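Local coordinates for putative transcription antitermination protein nusG (Methanocaldococcus jannaschii, PDB 3LPE) that stimulates transcription elongation as the Spt5 partner of the Spt4/5 heterodimer, its NGN domain being the part that engages RNA polymerase, at residues A[13-18]-A[71-76]; A[39-44]-A[56-61]; A[27-32]-A[65-70]; A[21-26]-A[45-50]. All blocks are in the same frame, centred on the assembly; numbering follows the deposited sequence.

Contact 1: residues A[13-18]-A[71-76]; sequences FAVRTM and PRVRGI
Phe-13 meets Ile-76 just before the paired residues begin, where CB of Phe-13 lies 3.9 Å from CG2 of Ile-76. The same methyl, anti to the backbone N of Ile-76, also rests near the carbonyl oxygen of Ala-14. At Val-15 the strands form a non-hydrogen-bonded pair with Ile-76, and the closest side-chain contact runs diagonally: CG1 of Val-15 touches CG1 of Val-73 at 3.6 Å. Both methyls stand anti to their own backbone N (chi1 170° and 172°), on the face that carries Ile-76 and Thr-17 and is covered by helices 22-35 and 60-67. This antiparallel pair joins strand 12-17, an inner strand of the four-stranded NGN sheet, to strand 73-76, the outermost on that side within the chain. Arg-16 N donates to Gly-75 O at 2.8 Å, and Arg-16 O accepts from Arg-74 N at 3.0 Å. On the other face the Arg-16 side chain runs out extended, its CG 4.1 Å from CB of Arg-74; the two guanidinium planes are nearly parallel, 8° apart, but the like charges do not touch. Thr-17 pairs with Val-73, and its CA-H approaches Arg-72 O. The same oxygen accepts from Met-18 N at 3.1 Å. Beside this bond SD of Met-18 lies 3.8 Å from CG of Arg-72, whose guanidinium continues outward to a hydrogen bond with Gln-21.

Contact 2: residues A[39-44]-A[56-61]; sequences DVYSIL and EAETKG
Glu-56 OE2 is gripped by two hydroxyls, one from each chain of the heterodimer: Ser-42 OG donates to it at 2.7 Å, and Ser-39 of DNA-directed RNA polymerase subunit E'' also hydrogen-bonds to it. The Ser-42 hydroxyl sits between its own backbone N and carbonyl carbon (chi1 74°) and meets OE2 on the anti side of the carboxylate, 19° out of its plane. The Glu-56 chain is extended beyond CG, and OE1 takes a further hydrogen bond from the backbone N of Glu-40 of subunit E''. This buried carboxylate thus has several donors, which would be expected to favour its charged form. The Tyr-41 OH donates to a second carboxylate, at Glu-58 OE1, over 2.9 Å, with the oxygen at the ring edge and the ring and carboxylate planes 62° apart. Asp-39 O lies 3.9 Å above the centre of one face of the Tyr-41 ring, while accepting from Glu-58 N at 3.0 Å. On the face covered by helices 22-35 and 60-67, CG2 of Val-40 approaches CB of Ala-57 at 4.3 Å. Tyr-41 N donates to Glu-56 O at 2.7 Å, and Glu-56 N to Ser-42 O at 2.9 Å. Tyr-41 and Ser-42 consequently both face Glu-56, a classic beta bulge in the hairpin of strands 40-45 and 52-57, on the edge where the sheet continues into the partner chain.

Contact 3: residues A[27-32]-A[65-70]; sequences GLMASR and ELIKGM
Two helices on the same face of the sheet pack together here: side chains of helix 22-35 meet the C-terminal part of helix 60-67 and the turn that follows it, with an apolar inner part and a polar outer one. Inside, Met-29 crosses Leu-66 at about a right angle, its CG 3.7 Å from CD2 of Leu-66, while CD1 of Leu-66 reaches the carbonyl oxygen of Met-29. The Met-29 chain is extended beyond CG, and its CE lies 3.7 Å from CG2 of Ile-67; the two side chains lie side by side, pointing the same way, and both touch Val-15 of the sheet. Met-70, at the end of a type II turn that starts at Ile-67, adds to this group. Its chain bends at the last torsion (chi3 -74°), which sets CE 3.9 Å from CB of Leu-28, with SD near CG of Met-29. On the polar side of the contact, Arg-32 extends from CG to NE and grips one backbone oxygen side-on: NE and NH2 both donate to Glu-65 O, at 3.1 and 3.0 Å, with that oxygen only 3° out of the guanidinium plane. NE also makes a weak bond to Leu-66 O. NH2 forms a salt bridge to Glu-65 OE2 at 3.4 Å, and Lys-68 O stands over one guanidinium face, offset toward its rim. Two helices packed over one face of an antiparallel sheet are the alpha/beta arrangement of the NGN domain.

Contact 4: residues A[21-26]-A[45-50]; sequences QEKNIA and ASESLK
Apolar contact between the two segments centres on Ala-45, whose methyl lies 4.1 Å from CB of Glu-22 and 4.4 Å from CG of Lys-23, against the first turn of helix 22-35. Leu-30 of DNA-directed RNA polymerase subunit E'' packs on the same alanine. Charged groups meet further along the loop. The Lys-23 chain, extended beyond CG, crosses Glu-47 at about a right angle; its CE is 3.6 Å from Glu-47 OE1 and its NZ makes a long salt bridge of 3.8 Å to that oxygen. The Glu-22 chain bends at chi2 (87°), which places CD; its OE2 lies 3.4 Å from CA of Lys-50. The same oxygen accepts hydrogen bonds from the backbone N of Gly-51 and of Gly-20, so one carboxylate oxygen links the backbone just before the helix to the end of the loop. Hydrogen bonds inside each segment hold the local shape. Asn-24 ND2 donates to Gln-21 OE1 at 3.0 Å, joining the N-cap residue to the first helical turn. In the loop Ser-46 OG accepts from Ser-48 N at 3.0 Å, an ST turn, inside a type I turn from Ser-46 to Leu-49. The Ala-45 contact and the Glu-22 carboxylate seat the loop of the beta hairpin of strands 40-45 and 52-57 against the N-terminal end of helix 22-35.

From the N terminus, strand 12-17 enters the sheet first, and its pairing with strand 73-76 in contact 1 closes the longest loop, within which the other three contacts are nested. Helix 22-35 follows and serves two of them: its first turns belong to contact 4, the next to contact 3. These two cross along the chain, as do contacts 2 and 4, while contact 2 lies nested inside contact 3. Contact 2 closes the hairpin whose connecting loop contact 4 ties to the helix. Ile-43 bridges contacts 2, 3 and 4 by packing on Met-29 and Ala-26, and Ile-67 carries contact 3 onto Val-15 and Ile-76 of contact 1, joining both helices to the sheet.

Contact 1: residues A[13-18]-A[71-76]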
# COMPACT_ATOMS: atom_id res chain seq x y z
N PHE A 13 0.74 1.47 -11.17
CA PHE A 13 1.57 0.48 -11.86
C PHE A 13 1.74 -0.76 -10.99
O PHE A 13 1.77 -0.66 -9.76
CB PHE A 13 2.96 1.06 -12.18
CG PHE A 13 2.91 2.16 -13.21
CD1 PHE A 13 2.85 1.86 -14.55
CD2 PHE A 13 2.89 3.50 -12.82
CE1 PHE A 13 2.79 2.87 -15.51
CE2 PHE A 13 2.83 4.51 -13.77
CZ PHE A 13 2.78 4.19 -15.11
N ALA A 14 1.85 -1.92 -11.64
CA ALA A 14 2.20 -3.14 -10.93
C ALA A 14 3.72 -3.33 -11.01
O ALA A 14 4.30 -3.29 -12.09
CB ALA A 14 1.44 -4.35 -11.53
N VAL A 15 4.36 -3.46 -9.85
CA VAL A 15 5.79 -3.70 -9.75
C VAL A 15 5.97 -5.18 -9.38
O VAL A 15 5.40 -5.65 -8.41
CB VAL A 15 6.42 -2.82 -8.65
CG1 VAL A 15 7.86 -3.23 -8.37
CG2 VAL A 15 6.34 -1.37 -9.06
N ARG A 16 6.74 -5.91 -10.17
CA ARG A 16 6.92 -7.34 -9.90
C ARG A 16 7.98 -7.55 -8.83
O ARG A 16 9.04 -6.98 -8.88
CB ARG A 16 7.28 -8.10 -11.17
CG ARG A 16 7.44 -9.60 -10.91
CD ARG A 16 7.70 -10.40 -12.18
NE ARG A 16 7.86 -11.82 -11.83
CZ ARG A 16 8.36 -12.75 -12.64
NH1 ARG A 16 8.78 -12.41 -13.85
NH2 ARG A 16 8.47 -14.00 -12.22
N THR A 17 7.69 -8.40 -7.85
CA THR A 17 8.66 -8.66 -6.82
C THR A 17 8.82 -10.15 -6.68
O THR A 17 8.08 -10.91 -7.30
CB THR A 17 8.18 -8.11 -5.46
OG1 THR A 17 7.19 -8.99 -4.91
CG2 THR A 17 7.59 -6.66 -5.62
N MET A 18 9.76 -10.55 -5.82
CA MET A 18 9.81 -11.93 -5.39
C MET A 18 8.59 -12.30 -4.57
O MET A 18 8.10 -11.51 -3.75
CB MET A 18 11.09 -12.21 -4.60
CG MET A 18 12.33 -11.99 -5.45
SD MET A 18 13.78 -12.36 -4.51
CE MET A 18 13.75 -14.16 -4.63
N PRO A 71 16.57 -4.13 -4.04
CA PRO A 71 16.70 -5.60 -4.14
C PRO A 71 15.33 -6.27 -4.23
O PRO A 71 14.32 -5.74 -3.73
CB PRO A 71 17.42 -5.98 -2.84
CG PRO A 71 18.12 -4.72 -2.40
CD PRO A 71 17.23 -3.59 -2.84
N ARG A 72 15.30 -7.42 -4.91
CA ARG A 72 14.15 -8.31 -4.92
C ARG A 72 12.98 -7.76 -5.73
O ARG A 72 11.87 -8.29 -5.70
CB ARG A 72 13.75 -8.69 -3.50
CG ARG A 72 14.90 -9.27 -2.67
CD ARG A 72 14.47 -9.55 -1.22
NE ARG A 72 15.62 -9.95 -0.40
CZ ARG A 72 15.56 -10.24 0.90
NH1 ARG A 72 14.40 -10.17 1.54
NH2 ARG A 72 16.66 -10.59 1.55
N VAL A 73 13.26 -6.72 -6.49
CA VAL A 73 12.30 -6.19 -7.46
C VAL A 73 12.78 -6.54 -8.88
O VAL A 73 13.93 -6.30 -9.23
CB VAL A 73 12.15 -4.67 -7.30
CG1 VAL A 73 11.32 -4.12 -8.43
CG2 VAL A 73 11.51 -4.36 -5.95
N ARG A 74 11.88 -7.08 -9.68
CA ARG A 74 12.23 -7.51 -11.06
C ARG A 74 11.95 -6.46 -12.11
O ARG A 74 12.62 -6.42 -13.15
CB ARG A 74 11.46 -8.77 -11.42
CG ARG A 74 11.87 -9.39 -12.77
CD ARG A 74 13.38 -9.69 -12.79
NE ARG A 74 13.85 -10.18 -14.10
CZ ARG A 74 14.17 -9.38 -15.12
NH1 ARG A 74 14.06 -8.06 -15.02
NH2 ARG A 74 14.60 -9.91 -16.26
N GLY A 75 10.96 -5.60 -11.87
CA GLY A 75 10.69 -4.53 -12.80
C GLY A 75 9.23 -4.08 -12.74
O GLY A 75 8.50 -4.45 -11.83
N ILE A 76 8.81 -3.31 -13.74
CA ILE A 76 7.44 -2.78 -13.80
C ILE A 76 6.65 -3.44 -14.93
O ILE A 76 7.15 -3.60 -16.04
CB ILE A 76 7.47 -1.25 -13.98
CG1 ILE A 76 8.38 -0.63 -12.91
CG2 ILE A 76 6.04 -0.65 -13.91
CD1 ILE A 76 8.61 0.88 -13.08

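Contact 2: residues A[39-44]-A[56-61]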
# COMPACT_ATOMS: atom_id res chain seq x y z
N ASP A 39 6.63 11.52 -6.14
CA ASP A 39 5.18 11.65 -6.21
C ASP A 39 4.53 10.27 -6.23
O ASP A 39 3.89 9.88 -7.21
CB ASP A 39 4.76 12.45 -7.44
CG ASP A 39 5.11 13.93 -7.31
OD1 ASP A 39 5.05 14.46 -6.19
OD2 ASP A 39 5.47 14.56 -8.33
N VAL A 40 4.70 9.55 -5.13
CA VAL A 40 4.08 8.25 -4.92
C VAL A 40 3.03 8.44 -3.84
O VAL A 40 3.33 8.96 -2.76
CB VAL A 40 5.12 7.20 -4.47
CG1 VAL A 40 4.46 5.88 -4.11
CG2 VAL A 40 6.18 7.00 -5.55
N TYR A 41 1.80 8.03 -4.12
CA TYR A 41 0.68 8.34 -3.24
C TYR A 41 0.19 7.18 -2.39
O TYR A 41 -0.29 7.38 -1.28
CB TYR A 41 -0.46 8.91 -4.06
CG TYR A 41 -0.03 10.04 -4.95
CD1 TYR A 41 0.73 11.10 -4.45
CD2 TYR A 41 -0.40 10.07 -6.29
CE1 TYR A 41 1.12 12.16 -5.28
CE2 TYR A 41 -0.02 11.12 -7.11
CZ TYR A 41 0.74 12.16 -6.60
OH TYR A 41 1.10 13.21 -7.43
N SER A 42 0.29 5.97 -2.92
CA SER A 42 -0.07 4.80 -2.14
C SER A 42 0.59 3.56 -2.71
O SER A 42 1.04 3.58 -3.85
CB SER A 42 -1.60 4.61 -2.04
OG SER A 42 -2.12 4.12 -3.27
N ILE A 43 0.67 2.52 -1.89
CA ILE A 43 1.33 1.27 -2.25
C ILE A 43 0.45 0.17 -1.71
O ILE A 43 0.02 0.22 -0.56
CB ILE A 43 2.73 1.17 -1.63
CG1 ILE A 43 3.61 2.34 -2.07
CG2 ILE A 43 3.44 -0.11 -2.07
CD1 ILE A 43 4.75 2.59 -1.11
N LEU A 44 0.11 -0.80 -2.55
CA LEU A 44 -0.85 -1.81 -2.13
C LEU A 44 -0.29 -3.22 -2.34
O LEU A 44 0.14 -3.55 -3.46
CB LEU A 44 -2.17 -1.63 -2.91
CG LEU A 44 -3.17 -2.77 -2.86
CD1 LEU A 44 -3.92 -2.71 -1.58
CD2 LEU A 44 -4.11 -2.70 -4.04
N GLU A 56 0.65 3.56 -6.77
CA GLU A 56 -0.06 4.72 -7.31
C GLU A 56 0.89 5.93 -7.30
O GLU A 56 1.42 6.34 -6.25
CB GLU A 56 -1.31 4.98 -6.46
CG GLU A 56 -2.26 6.05 -7.01
CD GLU A 56 -3.41 6.33 -6.07
OE1 GLU A 56 -4.43 6.88 -6.52
OE2 GLU A 56 -3.31 6.00 -4.88
N ALA A 57 1.13 6.49 -8.48
CA ALA A 57 2.10 7.56 -8.64
C ALA A 57 1.69 8.53 -9.75
O ALA A 57 0.83 8.22 -10.58
CB ALA A 57 3.48 6.99 -8.94
N GLU A 58 2.30 9.71 -9.76
CA GLU A 58 1.97 10.72 -10.75
C GLU A 58 2.46 10.32 -12.14
O GLU A 58 1.76 10.53 -13.13
CB GLU A 58 2.61 12.05 -10.38
CG GLU A 58 2.06 13.22 -11.20
CD GLU A 58 0.54 13.33 -11.13
OE1 GLU A 58 -0.04 13.01 -10.08
OE2 GLU A 58 -0.07 13.74 -12.14
N THR A 59 3.66 9.75 -12.21
CA THR A 59 4.25 9.36 -13.49
C THR A 59 4.94 8.02 -13.38
O THR A 59 5.27 7.59 -12.29
CB THR A 59 5.32 10.37 -13.94
OG1 THR A 59 6.48 10.25 -13.10
CG2 THR A 59 4.78 11.79 -13.86
N LYS A 60 5.20 7.39 -14.52
CA LYS A 60 5.94 6.13 -14.50
C LYS A 60 7.36 6.37 -13.99
O LYS A 60 7.95 5.53 -13.30
CB LYS A 60 5.99 5.50 -15.89
CG LYS A 60 6.58 4.08 -15.87
CD LYS A 60 6.39 3.35 -17.18
CE LYS A 60 6.90 1.92 -17.03
NZ LYS A 60 6.69 1.11 -18.26
N GLY A 61 7.91 7.54 -14.32
CA GLY A 61 9.23 7.92 -13.87
C GLY A 61 9.38 7.90 -12.36
O GLY A 61 10.44 7.55 -11.83

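Contact 3: residues A[27-32]-A[65-70]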
# COMPACT_ATOMS: atom_id res chain seq x y z
N GLY A 27 7.09 -1.66 2.21
CA GLY A 27 7.71 -0.91 3.30
C GLY A 27 8.94 -0.11 2.89
O GLY A 27 9.07 1.07 3.22
N LEU A 28 9.86 -0.76 2.19
CA LEU A 28 11.03 -0.09 1.62
C LEU A 28 10.63 1.01 0.65
O LEU A 28 11.24 2.07 0.60
CB LEU A 28 11.92 -1.10 0.89
CG LEU A 28 12.48 -2.20 1.78
CD1 LEU A 28 13.26 -3.22 0.93
CD2 LEU A 28 13.37 -1.61 2.89
N MET A 29 9.60 0.75 -0.13
CA MET A 29 9.13 1.73 -1.10
C MET A 29 8.63 2.98 -0.38
O MET A 29 8.94 4.10 -0.77
CB MET A 29 7.99 1.15 -1.93
CG MET A 29 8.45 0.28 -3.09
SD MET A 29 7.03 -0.56 -3.77
CE MET A 29 7.60 -0.97 -5.42
N ALA A 30 7.83 2.79 0.65
CA ALA A 30 7.23 3.95 1.34
C ALA A 30 8.33 4.83 1.94
O ALA A 30 8.30 6.05 1.84
CB ALA A 30 6.26 3.50 2.41
N SER A 31 9.31 4.19 2.57
CA SER A 31 10.46 4.90 3.11
C SER A 31 11.20 5.67 2.02
O SER A 31 11.51 6.85 2.20
CB SER A 31 11.41 3.92 3.81
OG SER A 31 10.74 3.34 4.91
N ARG A 32 11.47 5.03 0.89
CA ARG A 32 12.20 5.70 -0.17
C ARG A 32 11.40 6.85 -0.79
O ARG A 32 11.96 7.87 -1.18
CB ARG A 32 12.65 4.72 -1.26
CG ARG A 32 13.46 5.35 -2.36
CD ARG A 32 14.16 4.29 -3.20
NE ARG A 32 14.66 4.81 -4.46
CZ ARG A 32 15.80 5.47 -4.61
NH1 ARG A 32 16.58 5.70 -3.55
NH2 ARG A 32 16.17 5.91 -5.80
N GLU A 65 12.15 5.59 -10.45
CA GLU A 65 13.07 6.10 -9.45
C GLU A 65 12.86 5.39 -8.11
O GLU A 65 13.81 5.11 -7.38
CB GLU A 65 12.92 7.61 -9.27
CG GLU A 65 14.01 8.23 -8.38
CD GLU A 65 15.41 8.10 -8.98
OE1 GLU A 65 15.52 7.81 -10.18
OE2 GLU A 65 16.39 8.29 -8.24
N LEU A 66 11.60 5.09 -7.82
CA LEU A 66 11.25 4.40 -6.58
C LEU A 66 11.98 3.05 -6.48
O LEU A 66 12.53 2.70 -5.44
CB LEU A 66 9.73 4.20 -6.51
CG LEU A 66 9.20 3.46 -5.29
CD1 LEU A 66 9.39 4.34 -4.03
CD2 LEU A 66 7.74 3.07 -5.47
N ILE A 67 11.99 2.29 -7.57
CA ILE A 67 12.49 0.92 -7.49
C ILE A 67 13.95 0.84 -7.90
O ILE A 67 14.56 -0.22 -7.86
CB ILE A 67 11.66 -0.08 -8.38
CG1 ILE A 67 11.79 0.25 -9.87
CG2 ILE A 67 10.21 -0.14 -7.95
CD1 ILE A 67 11.26 -0.87 -10.81
N LYS A 68 14.51 1.97 -8.31
CA LYS A 68 15.88 2.00 -8.79
C LYS A 68 16.85 1.38 -7.79
O LYS A 68 17.03 1.89 -6.68
CB LYS A 68 16.29 3.44 -9.11
CG LYS A 68 17.63 3.59 -9.83
CD LYS A 68 17.83 5.04 -10.25
CE LYS A 68 19.25 5.30 -10.70
NZ LYS A 68 19.50 6.76 -10.85
N GLY A 69 17.46 0.25 -8.17
CA GLY A 69 18.44 -0.41 -7.33
C GLY A 69 17.88 -1.13 -6.11
O GLY A 69 18.63 -1.62 -5.27
N MET A 70 16.56 -1.19 -6.00
CA MET A 70 15.92 -1.92 -4.91
C MET A 70 16.05 -3.45 -5.07
O MET A 70 15.67 -4.00 -6.09
CB MET A 70 14.44 -1.53 -4.81
CG MET A 70 13.73 -2.11 -3.60
SD MET A 70 12.07 -1.41 -3.38
CE MET A 70 12.50 0.21 -2.77

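Contact 4: residues A[21-26]-A[45-50]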
# COMPACT_ATOMS: atom_id res chain seq x y z
N GLN A 21 7.82 -11.46 -0.72
CA GLN A 21 8.48 -10.23 -0.32
C GLN A 21 7.61 -8.98 -0.53
O GLN A 21 8.10 -7.86 -0.49
CB GLN A 21 9.79 -10.05 -1.10
CG GLN A 21 10.82 -11.13 -0.80
CD GLN A 21 11.30 -11.08 0.62
OE1 GLN A 21 11.66 -10.01 1.11
NE2 GLN A 21 11.30 -12.22 1.30
N GLU A 22 6.33 -9.18 -0.77
CA GLU A 22 5.48 -8.07 -1.20
C GLU A 22 5.39 -6.97 -0.14
O GLU A 22 5.66 -5.80 -0.42
CB GLU A 22 4.09 -8.57 -1.56
CG GLU A 22 4.10 -9.66 -2.65
CD GLU A 22 4.28 -11.06 -2.10
OE1 GLU A 22 4.53 -11.23 -0.89
OE2 GLU A 22 4.14 -12.01 -2.90
N LYS A 23 5.01 -7.34 1.06
CA LYS A 23 4.90 -6.36 2.16
C LYS A 23 6.24 -5.74 2.50
O LYS A 23 6.33 -4.54 2.74
CB LYS A 23 4.30 -7.02 3.41
CG LYS A 23 2.80 -7.23 3.34
CD LYS A 23 2.35 -8.08 4.53
CE LYS A 23 0.88 -8.36 4.52
NZ LYS A 23 0.50 -9.15 5.72
N ASN A 24 7.30 -6.56 2.50
CA ASN A 24 8.64 -6.04 2.76
C ASN A 24 8.98 -4.95 1.77
O ASN A 24 9.45 -3.88 2.15
CB ASN A 24 9.72 -7.15 2.67
CG ASN A 24 9.70 -8.09 3.88
OD1 ASN A 24 9.08 -7.80 4.90
ND2 ASN A 24 10.40 -9.22 3.76
N ILE A 25 8.72 -5.20 0.49
CA ILE A 25 9.06 -4.23 -0.53
C ILE A 25 8.17 -2.96 -0.45
O ILE A 25 8.64 -1.85 -0.66
CB ILE A 25 9.04 -4.86 -1.93
CG1 ILE A 25 10.34 -5.65 -2.12
CG2 ILE A 25 8.95 -3.79 -3.00
CD1 ILE A 25 10.18 -6.81 -3.03
N ALA A 26 6.89 -3.14 -0.14
CA ALA A 26 5.99 -2.00 0.06
C ALA A 26 6.56 -1.08 1.14
O ALA A 26 6.50 0.13 1.00
CB ALA A 26 4.63 -2.49 0.47
N ALA A 45 -0.27 -4.01 -1.28
CA ALA A 45 0.20 -5.39 -1.35
C ALA A 45 -0.93 -6.29 -0.90
O ALA A 45 -1.21 -6.38 0.29
CB ALA A 45 1.44 -5.60 -0.48
N SER A 46 -1.58 -6.94 -1.86
CA SER A 46 -2.71 -7.82 -1.60
C SER A 46 -2.27 -9.28 -1.55
O SER A 46 -1.48 -9.71 -2.39
CB SER A 46 -3.75 -7.67 -2.71
OG SER A 46 -4.69 -8.72 -2.67
N GLU A 47 -2.81 -10.02 -0.58
CA GLU A 47 -2.50 -11.44 -0.44
C GLU A 47 -2.98 -12.21 -1.65
O GLU A 47 -2.50 -13.30 -1.93
CB GLU A 47 -3.14 -12.02 0.83
CG GLU A 47 -2.44 -11.61 2.11
CD GLU A 47 -0.97 -11.98 2.11
OE1 GLU A 47 -0.15 -11.17 2.58
OE2 GLU A 47 -0.64 -13.08 1.63
N SER A 48 -3.93 -11.65 -2.38
CA SER A 48 -4.50 -12.37 -3.50
C SER A 48 -3.71 -12.03 -4.76
O SER A 48 -4.06 -12.43 -5.88
CB SER A 48 -5.99 -12.05 -3.65
OG SER A 48 -6.16 -10.84 -4.35
N LEU A 49 -2.61 -11.31 -4.57
CA LEU A 49 -1.77 -10.92 -5.69
C LEU A 49 -0.30 -11.14 -5.38
O LEU A 49 0.45 -10.20 -5.15
CB LEU A 49 -1.99 -9.45 -6.05
CG LEU A 49 -1.27 -8.98 -7.30
CD1 LEU A 49 -1.60 -9.92 -8.45
CD2 LEU A 49 -1.67 -7.55 -7.64
N LYS A 50 0.12 -12.40 -5.36
CA LYS A 50 1.48 -12.72 -4.95
C LYS A 50 2.50 -12.35 -6.03
O LYS A 50 2.26 -12.54 -7.22
CB LYS A 50 1.59 -14.20 -4.61
CG LYS A 50 0.41 -14.71 -3.81
CD LYS A 50 0.24 -16.21 -4.02
CE LYS A 50 -1.22 -16.63 -3.89
NZ LYS A 50 -1.49 -17.93 -4.59